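Local coordinates for protein yciO (Escherichia coli, PDB 1K7J) that is of unknown function but belongs to the SUA5 family and, like its relatives, may bind double-stranded RNA, at residues P157-I160 against K161-E165; Y6-D10 against N11-R15; I44-K47 against N48-E51. All coordinates share one frame; numbering follows the deposited sequence.

Contact 1: P157-I160 against K161-E165; sequences PEEI and KDRLE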
loop_
_atom_site.group_PDB
_atom_site.type_symbol
_atom_site.label_atom_id
_atom_site.label_comp_id
_atom_site.label_asym_id
_atom_site.label_seq_id
_atom_site.Cartn_x
_atom_site.Cartn_y
_atom_site.Cartn_z
ATOM N N PRO A 157 -5.048 14.601 -6.545
ATOM C CA PRO A 157 -6.035 13.723 -7.179
ATOM C C PRO A 157 -6.474 14.134 -8.585
ATOM O O PRO A 157 -6.820 13.283 -9.402
ATOM C CB PRO A 157 -7.188 13.713 -6.172
ATOM C CG PRO A 157 -7.087 15.051 -5.524
ATOM C CD PRO A 157 -5.599 15.216 -5.323
ATOM N N GLU A 158 -6.466 15.431 -8.867
ATOM C CA GLU A 158 -6.854 15.895 -10.193
ATOM C C GLU A 158 -5.739 15.593 -11.193
ATOM O O GLU A 158 -6.004 15.251 -12.346
ATOM C CB GLU A 158 -7.162 17.393 -10.168
ATOM C CG GLU A 158 -8.523 17.729 -9.570
ATOM C CD GLU A 158 -9.669 17.031 -10.288
ATOM O OE1 GLU A 158 -9.616 16.919 -11.533
ATOM O OE2 GLU A 158 -10.630 16.601 -9.613
ATOM N N GLU A 159 -4.492 15.718 -10.746
ATOM C CA GLU A 159 -3.343 15.424 -11.595
ATOM C C GLU A 159 -3.358 13.924 -11.877
ATOM O O GLU A 159 -3.073 13.481 -12.989
ATOM C CB GLU A 159 -2.045 15.824 -10.882
ATOM C CG GLU A 159 -0.752 15.588 -11.668
ATOM C CD GLU A 159 -0.311 14.133 -11.686
ATOM O OE1 GLU A 159 -0.294 13.497 -10.608
ATOM O OE2 GLU A 159 0.035 13.627 -12.777
ATOM N N ILE A 160 -3.707 13.143 -10.857
ATOM C CA ILE A 160 -3.771 11.694 -10.991
ATOM C C ILE A 160 -4.832 11.303 -12.020
ATOM O O ILE A 160 -4.617 10.409 -12.841
ATOM C CB ILE A 160 -4.086 11.033 -9.629
ATOM C CG1 ILE A 160 -2.894 11.235 -8.683
ATOM C CG2 ILE A 160 -4.394 9.554 -9.817
ATOM C CD1 ILE A 160 -3.122 10.732 -7.273
ATOM N N LYS A 161 -5.972 11.984 -11.974
ATOM C CA LYS A 161 -7.057 11.719 -12.912
ATOM C C LYS A 161 -6.586 12.008 -14.338
ATOM O O LYS A 161 -6.825 11.218 -15.251
ATOM C CB LYS A 161 -8.269 12.590 -12.565
ATOM C CG LYS A 161 -9.496 12.377 -13.448
ATOM C CD LYS A 161 -10.681 13.172 -12.904
ATOM C CE LYS A 161 -11.951 12.956 -13.716
ATOM N NZ LYS A 161 -11.869 13.546 -15.081
ATOM N N ASP A 162 -5.899 13.133 -14.524
ATOM C CA ASP A 162 -5.409 13.500 -15.851
ATOM C C ASP A 162 -4.420 12.477 -16.397
ATOM O O ASP A 162 -4.419 12.177 -17.591
ATOM C CB ASP A 162 -4.724 14.872 -15.824
ATOM C CG ASP A 162 -5.677 16.004 -15.495
ATOM O OD1 ASP A 162 -6.880 15.893 -15.819
ATOM O OD2 ASP A 162 -5.217 17.018 -14.924
ATOM N N ARG A 163 -3.583 11.940 -15.517
ATOM C CA ARG A 163 -2.570 10.977 -15.922
ATOM C C ARG A 163 -3.008 9.523 -16.054
ATOM O O ARG A 163 -2.560 8.823 -16.966
ATOM C CB ARG A 163 -1.381 11.028 -14.954
ATOM C CG ARG A 163 -0.292 9.998 -15.263
ATOM C CD ARG A 163 0.738 9.899 -14.141
ATOM N NE ARG A 163 1.409 11.173 -13.893
ATOM C CZ ARG A 163 2.189 11.796 -14.770
ATOM N NH1 ARG A 163 2.404 11.268 -15.970
ATOM N NH2 ARG A 163 2.771 12.944 -14.442
ATOM N N LEU A 164 -3.888 9.067 -15.168
ATOM C CA LEU A 164 -4.278 7.659 -15.180
ATOM C C LEU A 164 -5.735 7.261 -15.371
ATOM O O LEU A 164 -6.056 6.080 -15.251
ATOM C CB LEU A 164 -3.779 7.007 -13.887
ATOM C CG LEU A 164 -2.275 7.078 -13.620
ATOM C CD1 LEU A 164 -1.978 6.612 -12.197
ATOM C CD2 LEU A 164 -1.538 6.225 -14.637
ATOM N N GLU A 165 -6.619 8.201 -15.678
ATOM C CA GLU A 165 -8.019 7.823 -15.821
ATOM C C GLU A 165 -8.286 6.793 -16.919
ATOM O O GLU A 165 -9.341 6.162 -16.931
ATOM C CB GLU A 165 -8.894 9.061 -16.020
ATOM C CG GLU A 165 -8.781 9.733 -17.365
ATOM C CD GLU A 165 -9.618 10.994 -17.421
ATOM O OE1 GLU A 165 -10.730 10.987 -16.850
ATOM O OE2 GLU A 165 -9.174 11.988 -18.033
#

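Contact 2: Y6-D10 against N11-R15; sequences YIHPD and NPQQR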
loop_
_atom_site.group_PDB
_atom_site.type_symbol
_atom_site.label_atom_id
_atom_site.label_comp_id
_atom_site.label_asym_id
_atom_site.label_seq_id
_atom_site.Cartn_x
_atom_site.Cartn_y
_atom_site.Cartn_z
ATOM N N TYR A 6 -15.507 11.230 -4.796
ATOM C CA TYR A 6 -15.092 12.271 -3.867
ATOM C C TYR A 6 -15.487 11.730 -2.504
ATOM O O TYR A 6 -16.670 11.689 -2.169
ATOM C CB TYR A 6 -15.844 13.571 -4.133
ATOM C CG TYR A 6 -15.308 14.364 -5.294
ATOM C CD1 TYR A 6 -14.183 15.177 -5.148
ATOM C CD2 TYR A 6 -15.930 14.314 -6.538
ATOM C CE1 TYR A 6 -13.694 15.924 -6.214
ATOM C CE2 TYR A 6 -15.449 15.055 -7.611
ATOM C CZ TYR A 6 -14.333 15.859 -7.442
ATOM O OH TYR A 6 -13.873 16.609 -8.498
ATOM N N ILE A 7 -14.505 11.295 -1.723
ATOM C CA ILE A 7 -14.793 10.754 -0.401
ATOM C C ILE A 7 -14.201 11.639 0.694
ATOM O O ILE A 7 -13.031 12.016 0.633
ATOM C CB ILE A 7 -14.240 9.311 -0.266
ATOM C CG1 ILE A 7 -14.865 8.419 -1.346
ATOM C CG2 ILE A 7 -14.537 8.759 1.124
ATOM C CD1 ILE A 7 -14.470 6.950 -1.256
ATOM N N HIS A 8 -15.021 11.983 1.684
ATOM C CA HIS A 8 -14.569 12.815 2.798
ATOM C C HIS A 8 -13.420 12.073 3.474
ATOM O O HIS A 8 -13.574 10.934 3.900
ATOM C CB HIS A 8 -15.725 13.036 3.774
ATOM C CG HIS A 8 -16.858 13.820 3.187
ATOM N ND1 HIS A 8 -18.136 13.785 3.703
ATOM C CD2 HIS A 8 -16.902 14.666 2.132
ATOM C CE1 HIS A 8 -18.918 14.574 2.988
ATOM N NE2 HIS A 8 -18.195 15.121 2.029
ATOM N N PRO A 9 -12.247 12.716 3.581
ATOM C CA PRO A 9 -11.079 12.079 4.201
ATOM C C PRO A 9 -11.129 11.836 5.703
ATOM O O PRO A 9 -10.465 10.924 6.207
ATOM C CB PRO A 9 -9.941 13.007 3.802
ATOM C CG PRO A 9 -10.600 14.345 3.836
ATOM C CD PRO A 9 -11.919 14.081 3.130
ATOM N N ASP A 10 -11.901 12.651 6.416
ATOM C CA ASP A 10 -12.020 12.525 7.865
ATOM C C ASP A 10 -13.151 11.597 8.290
ATOM O O ASP A 10 -13.050 10.899 9.299
ATOM C CB ASP A 10 -12.230 13.907 8.498
ATOM C CG ASP A 10 -13.240 14.755 7.737
ATOM O OD1 ASP A 10 -14.158 14.187 7.108
ATOM O OD2 ASP A 10 -13.123 15.999 7.777
ATOM N N ASN A 11 -14.225 11.591 7.509
ATOM C CA ASN A 11 -15.388 10.764 7.801
ATOM C C ASN A 11 -15.903 10.209 6.476
ATOM O O ASN A 11 -16.902 10.680 5.933
ATOM C CB ASN A 11 -16.464 11.617 8.474
ATOM C CG ASN A 11 -17.624 10.795 8.980
ATOM O OD1 ASN A 11 -17.444 9.878 9.780
ATOM N ND2 ASN A 11 -18.827 11.121 8.519
ATOM N N PRO A 12 -15.217 9.188 5.938
ATOM C CA PRO A 12 -15.599 8.571 4.663
ATOM C C PRO A 12 -17.013 8.005 4.581
ATOM O O PRO A 12 -17.462 7.278 5.470
ATOM C CB PRO A 12 -14.521 7.505 4.456
ATOM C CG PRO A 12 -14.108 7.156 5.854
ATOM C CD PRO A 12 -14.063 8.495 6.538
ATOM N N GLN A 13 -17.707 8.350 3.500
ATOM C CA GLN A 13 -19.068 7.874 3.283
ATOM C C GLN A 13 -19.005 6.372 3.030
ATOM O O GLN A 13 -18.361 5.919 2.085
ATOM C CB GLN A 13 -19.705 8.583 2.080
ATOM C CG GLN A 13 -19.800 10.103 2.223
ATOM C CD GLN A 13 -18.645 10.840 1.567
ATOM O OE1 GLN A 13 -17.484 10.461 1.717
ATOM N NE2 GLN A 13 -18.962 11.912 0.843
ATOM N N GLN A 14 -19.679 5.602 3.877
ATOM C CA GLN A 14 -19.664 4.149 3.749
ATOM C C GLN A 14 -20.154 3.653 2.390
ATOM O O GLN A 14 -19.653 2.657 1.869
ATOM C CB GLN A 14 -20.504 3.516 4.859
ATOM C CG GLN A 14 -20.218 2.041 5.068
ATOM C CD GLN A 14 -18.787 1.792 5.498
ATOM O OE1 GLN A 14 -18.301 2.401 6.452
ATOM N NE2 GLN A 14 -18.105 0.889 4.801
ATOM N N ARG A 15 -21.135 4.342 1.817
ATOM C CA ARG A 15 -21.676 3.945 0.521
ATOM C C ARG A 15 -20.602 3.929 -0.566
ATOM O O ARG A 15 -20.541 3.001 -1.375
ATOM C CB ARG A 15 -22.804 4.895 0.110
ATOM C CG ARG A 15 -23.392 4.614 -1.260
ATOM C CD ARG A 15 -24.457 5.641 -1.608
ATOM N NE ARG A 15 -23.901 6.986 -1.732
ATOM C CZ ARG A 15 -23.614 7.578 -2.886
ATOM N NH1 ARG A 15 -23.834 6.946 -4.032
ATOM N NH2 ARG A 15 -23.103 8.805 -2.894
HETATM O O HOH W 1 -17.744 13.868 -0.883
#

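Contact 3: I44-K47 against N48-E51; sequences IEDK and NAME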
loop_
_atom_site.group_PDB
_atom_site.type_symbol
_atom_site.label_atom_id
_atom_site.label_comp_id
_atom_site.label_asym_id
_atom_site.label_seq_id
_atom_site.Cartn_x
_atom_site.Cartn_y
_atom_site.Cartn_z
ATOM N N ILE A 44 -5.530 -9.326 -3.735
ATOM C CA ILE A 44 -4.350 -10.179 -3.811
ATOM C C ILE A 44 -4.531 -11.392 -4.710
ATOM O O ILE A 44 -3.550 -11.963 -5.185
ATOM C CB ILE A 44 -3.915 -10.671 -2.409
ATOM C CG1 ILE A 44 -5.020 -11.517 -1.778
ATOM C CG2 ILE A 44 -3.598 -9.481 -1.517
ATOM C CD1 ILE A 44 -4.619 -12.142 -0.449
ATOM N N GLU A 45 -5.782 -11.770 -4.960
ATOM C CA GLU A 45 -6.082 -12.943 -5.780
ATOM C C GLU A 45 -6.077 -12.752 -7.299
ATOM O O GLU A 45 -6.096 -13.737 -8.042
ATOM C CB GLU A 45 -7.442 -13.523 -5.374
ATOM C CG GLU A 45 -7.561 -13.938 -3.911
ATOM C CD GLU A 45 -7.932 -12.789 -2.976
ATOM O OE1 GLU A 45 -8.099 -11.643 -3.447
ATOM O OE2 GLU A 45 -8.063 -13.040 -1.759
ATOM N N ASP A 46 -6.045 -11.509 -7.763
ATOM C CA ASP A 46 -6.094 -11.229 -9.198
ATOM C C ASP A 46 -4.740 -10.956 -9.851
ATOM O O ASP A 46 -4.138 -9.905 -9.640
ATOM C CB ASP A 46 -7.027 -10.041 -9.446
ATOM C CG ASP A 46 -7.490 -9.951 -10.887
ATOM O OD1 ASP A 46 -6.636 -9.804 -11.783
ATOM O OD2 ASP A 46 -8.715 -10.031 -11.116
ATOM N N LYS A 47 -4.273 -11.896 -10.669
ATOM C CA LYS A 47 -2.990 -11.738 -11.343
ATOM C C LYS A 47 -2.998 -10.636 -12.402
ATOM O O LYS A 47 -2.007 -9.921 -12.565
ATOM C CB LYS A 47 -2.556 -13.059 -11.984
ATOM C CG LYS A 47 -1.261 -12.943 -12.773
ATOM C CD LYS A 47 -0.826 -14.277 -13.358
ATOM C CE LYS A 47 0.383 -14.098 -14.265
ATOM N NZ LYS A 47 1.528 -13.460 -13.553
ATOM N N ASN A 48 -4.105 -10.497 -13.127
ATOM C CA ASN A 48 -4.188 -9.465 -14.156
ATOM C C ASN A 48 -4.086 -8.065 -13.556
ATOM O O ASN A 48 -3.429 -7.188 -14.118
ATOM C CB ASN A 48 -5.490 -9.592 -14.954
ATOM C CG ASN A 48 -5.524 -10.842 -15.812
ATOM O OD1 ASN A 48 -4.550 -11.167 -16.491
ATOM N ND2 ASN A 48 -6.651 -11.543 -15.793
ATOM N N ALA A 49 -4.737 -7.852 -12.416
ATOM C CA ALA A 49 -4.687 -6.552 -11.756
ATOM C C ALA A 49 -3.267 -6.292 -11.266
ATOM O O ALA A 49 -2.769 -5.170 -11.346
ATOM C CB ALA A 49 -5.669 -6.512 -10.586
HETATM N N MSE A 50 -2.620 -7.335 -10.750
HETATM C CA MSE A 50 -1.245 -7.215 -10.273
HETATM C C MSE A 50 -0.369 -6.696 -11.406
HETATM O O MSE A 50 0.382 -5.730 -11.246
HETATM C CB MSE A 50 -0.713 -8.580 -9.821
HETATM C CG MSE A 50 0.799 -8.606 -9.588
HETATM SE SE MSE A 50 1.567 -10.380 -9.641
HETATM C CE MSE A 50 1.667 -10.583 -11.561
ATOM N N GLU A 51 -0.478 -7.348 -12.561
ATOM C CA GLU A 51 0.306 -6.978 -13.729
ATOM C C GLU A 51 0.078 -5.522 -14.124
ATOM O O GLU A 51 1.022 -4.801 -14.446
ATOM C CB GLU A 51 -0.040 -7.903 -14.896
ATOM C CG GLU A 51 0.860 -7.732 -16.108
ATOM C CD GLU A 51 2.335 -7.792 -15.753
ATOM O OE1 GLU A 51 2.721 -8.662 -14.942
ATOM O OE2 GLU A 51 3.111 -6.971 -16.292
HETATM O O HOH W 2 2.066 -11.221 -15.043
#

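Contact 1: P157-I160 against K161-E165
E159 and R163 face each other one turn apart on the helix 157-164, joined by a salt bridge in which OE2 of E159 lies 3.0 Å from NE of R163. The N-H of that group points well off the oxygen, with an angle of 121° at the hydrogen, so the hydrogen bond within the ion pair is weak. The carboxylate and guanidinium planes are turned 49° apart, and the oxygen approaches the guanidinium obliquely. E159 reaches its partner because its CG stands anti to the backbone N (chi1 -179°) and the chain then bends at chi2, bringing the carboxylate along the helix. R163 also has a long, weak ion pair with E154, whose carboxylate comes close to that of E159; the arginine probably eases this meeting of like charges. This pair and the exposed D162 form the solvent side.

The tight part of the contact is the main chain. Four successive i to i+4 bonds run from P157-I160 to K161-L164, and the last, from L164 N to I160 O, is the shortest at 2.8 Å. The buried side chains of P157 and I160 pack on the sheet, P157 on Y38 and H173, I160 on Y38 and I171, more than on L164.

Along the flank that meets strand 3-6, E158 and K161 run side by side, OE1 of E158 4.1 Å from CD of K161, while NZ of K161 turns to OE1 of E165 in a salt bridge whose hydrogen bond is weak, 3.3 Å. The two salt bridges, each with a weak hydrogen bond, probably add little to the main-chain bonds.

Contact 2: Y6-D10 against N11-R15
From H8 to P12 the chain turns back on itself, bringing the two CA atoms to 4.7 Å, and Q13, at the N-cap position of the helix 14-25, comes back alongside I7 and H8. The amide of Q13 closes this turn. Its OE1 accepts a hydrogen bond of 2.9 Å from the backbone N of H8, nearly straight at 160°. The same amide stacks on the imidazole of H8, the two planes 18° apart, and NE2 of Q13 sits 3.3 Å above the ring centre. With CG anti to its carbonyl carbon (chi1 -65°), H8 carries its ring beneath this amide, while CB of H8 lies 3.4 Å from O of N11.

NE2 of Q13 also donates to a water, 2.9 Å away, which in turn donates to O of Y6. On the inner side, CG2 of I7 meets CB of P12 at 3.6 Å; this pair continues the apolar cover provided by I128 of the helix 127-136 and I17 of the helix 14-25. One glutamine amide thereby serves backbone, ring and water together, so its rotation is probably well fixed although the turn lies at the surface.

Contact 3: I44-K47 against N48-E51
D46 caps the helix 47-57: its OD1 accepts from the backbone N of A49 over 2.8 Å, with an angle of 159° at the hydrogen. The donor meets this oxygen from above the carboxylate plane, 38° out of it. The side chain is placed for the task by its first torsion, for CG is anti to the backbone N (chi1 -162°) and the carboxylate folds forward over the first turn. N of N48 also lies close to OD1, at 2.9 Å, so the oxygen sits among the amides at the start of the helix, where the helix dipole would probably favour its negative charge.

The main chain takes over directly. M50 N donates to O of D46 at 3.2 Å, and E51 N to O of K47 at 3.0 Å, the second bond a little straighter than the first. This is the classic N-cap, in which the residue before the first turn lends its side chain to an amide three positions on; here it starts the helix that follows strand 37-43 of the mixed sheet. With an alanine here in place of the aspartate, the amide of A49 would probably lose its capping acceptor and the first turn would be likely to fray.

Farther out, K47 and E51 are linked through a water rather than directly: NZ of K47 donates to it over 2.7 Å, and the water donates to OE1 of E51. The chain of K47, extended until it bends at its last torsion, crosses selenomethionine M50 at a slant, its NZ 3.5 Å from the CE methyl. The M50 side chain is buried against F65, L111 and L141, while on the capping side CB of A49 packs 3.9 Å from CB of D46.

All three contacts are local, and none joins distant parts of the chain. Contact 1 lies within one helix, whereas contacts 2 and 3 each lead from a loop after a strand into a helix. Contact 2 is at the surface; contacts 1 and 3 are partly buried, each turning apolar side chains into the fold, with its charged groups nearer the surface. The two helix starts use different chemistry: a carboxylate takes the capping amide in contact 3, whereas a neutral glutamine reaches back to the preceding loop in contact 2. Contacts 1 and 2 touch where E158 packs against Y6, while contact 3 stands apart, its nearest atoms about 11 Å from contact 1.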